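Local coordinates for protein probable tautomerase ywhB (Bacillus subtilis, PDB 2OPA) that is a probable tautomerase of the MIF clan, a small beta-alpha-beta protein whose copies associate into a six-chain assembly, at residues P1-V5 against E36-V40. Residues are numbered along the deposited sequence.
Sequences PYVTV and EKIVV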
# COMPACT_ATOMS: atom_id res chain seq x y z
N PRO A 1 10.59 -6.91 -9.55
CA PRO A 1 10.37 -5.65 -8.80
C PRO A 1 9.04 -4.98 -9.15
O PRO A 1 8.68 -4.86 -10.32
CB PRO A 1 11.54 -4.74 -9.13
CG PRO A 1 12.64 -5.77 -9.44
CD PRO A 1 11.90 -6.88 -10.21
N TYR A 2 8.31 -4.55 -8.11
CA TYR A 2 7.03 -3.89 -8.29
C TYR A 2 7.14 -2.41 -7.98
O TYR A 2 7.46 -2.02 -6.85
CB TYR A 2 5.97 -4.54 -7.39
CG TYR A 2 5.77 -5.98 -7.73
CD1 TYR A 2 6.65 -6.96 -7.25
CD2 TYR A 2 4.76 -6.37 -8.61
CE1 TYR A 2 6.53 -8.29 -7.65
CE2 TYR A 2 4.64 -7.70 -9.02
CZ TYR A 2 5.53 -8.65 -8.53
OH TYR A 2 5.42 -9.96 -8.94
N VAL A 3 6.88 -1.59 -8.99
CA VAL A 3 6.98 -0.15 -8.83
C VAL A 3 5.61 0.51 -8.88
O VAL A 3 4.87 0.35 -9.85
CB VAL A 3 7.87 0.46 -9.93
CG1 VAL A 3 7.95 1.97 -9.76
CG2 VAL A 3 9.26 -0.15 -9.88
N THR A 4 5.28 1.24 -7.83
CA THR A 4 4.03 1.96 -7.75
C THR A 4 4.36 3.45 -7.83
O THR A 4 5.13 3.96 -7.01
CB THR A 4 3.28 1.68 -6.42
OG1 THR A 4 2.99 0.28 -6.33
CG2 THR A 4 1.97 2.46 -6.36
N VAL A 5 3.82 4.13 -8.83
CA VAL A 5 4.05 5.56 -8.97
C VAL A 5 2.76 6.26 -8.63
O VAL A 5 1.77 6.13 -9.34
CB VAL A 5 4.44 5.96 -10.42
CG1 VAL A 5 4.71 7.45 -10.48
CG2 VAL A 5 5.67 5.19 -10.87
N GLU A 36 11.14 -8.70 -17.97
CA GLU A 36 9.80 -9.27 -17.82
C GLU A 36 9.40 -9.45 -16.36
O GLU A 36 8.31 -9.93 -16.08
CB GLU A 36 9.69 -10.61 -18.56
CG GLU A 36 10.27 -11.82 -17.84
OE1 GLU A 36 12.47 -11.27 -18.53
N LYS A 37 10.28 -9.06 -15.45
CA LYS A 37 10.00 -9.18 -14.02
C LYS A 37 9.67 -7.82 -13.40
O LYS A 37 9.33 -7.74 -12.22
CB LYS A 37 11.21 -9.76 -13.28
CG LYS A 37 11.61 -11.15 -13.72
CD LYS A 37 10.62 -12.18 -13.24
CE LYS A 37 11.07 -13.57 -13.60
NZ LYS A 37 10.19 -14.60 -12.98
N ILE A 38 9.78 -6.76 -14.18
CA ILE A 38 9.51 -5.42 -13.68
C ILE A 38 8.09 -4.98 -13.99
O ILE A 38 7.69 -4.82 -15.15
CB ILE A 38 10.52 -4.42 -14.26
CG1 ILE A 38 11.95 -4.91 -14.00
CG2 ILE A 38 10.31 -3.05 -13.62
CD1 ILE A 38 13.03 -4.12 -14.70
N VAL A 39 7.32 -4.78 -12.93
CA VAL A 39 5.93 -4.37 -13.02
C VAL A 39 5.76 -2.95 -12.51
O VAL A 39 6.36 -2.57 -11.50
CB VAL A 39 5.05 -5.31 -12.19
CG1 VAL A 39 3.61 -4.79 -12.13
CG2 VAL A 39 5.09 -6.71 -12.78
N VAL A 40 4.96 -2.16 -13.22
CA VAL A 40 4.71 -0.79 -12.82
C VAL A 40 3.21 -0.50 -12.68
O VAL A 40 2.42 -0.83 -13.57
CB VAL A 40 5.32 0.22 -13.84
CG1 VAL A 40 5.06 1.64 -13.37
CG2 VAL A 40 6.80 -0.02 -13.99
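The ring of Tyr2 lies obliquely against the side chain of Val39, with Tyr2 CD2 3.7 Å from Val39 CB, where the two parallel strands of a beta-alpha-beta unit begin side by side. Helix 13-31 makes the crossover between strands 2-8 and 39-45, the building block of the tautomerase fold, and it covers one face of the sheet: Val3 and Val40 point to that face, Val3 meeting Val23 and Val27, and Val40 meeting Thr24. Tyr2 and Val39 point to the other face, where Tyr2, Val39 and Phe41 of a fourth subunit pack, while the Tyr2 hydroxyl hydrogen-bonds to Tyr50 of a second subunit. Strand 2-8 also pairs antiparallel with a strand of that second subunit, and Val39 and Val40 do the same with a third, so this pair sits inside a sheet that runs on across chain boundaries.

Between the strands the backbone ladder is regular. Val39 reaches both ways along its neighbour, as a parallel ladder requires: its N donates to Pro1 O at 2.9 Å, and its O accepts from Val3 N at 2.7 Å. Pro1 N, the free amine of the chain start, lies 3.1 Å from Lys37 O. One step further along, Val40 CA sits 3.2 Å from Val3 O in a CA-H...O contact.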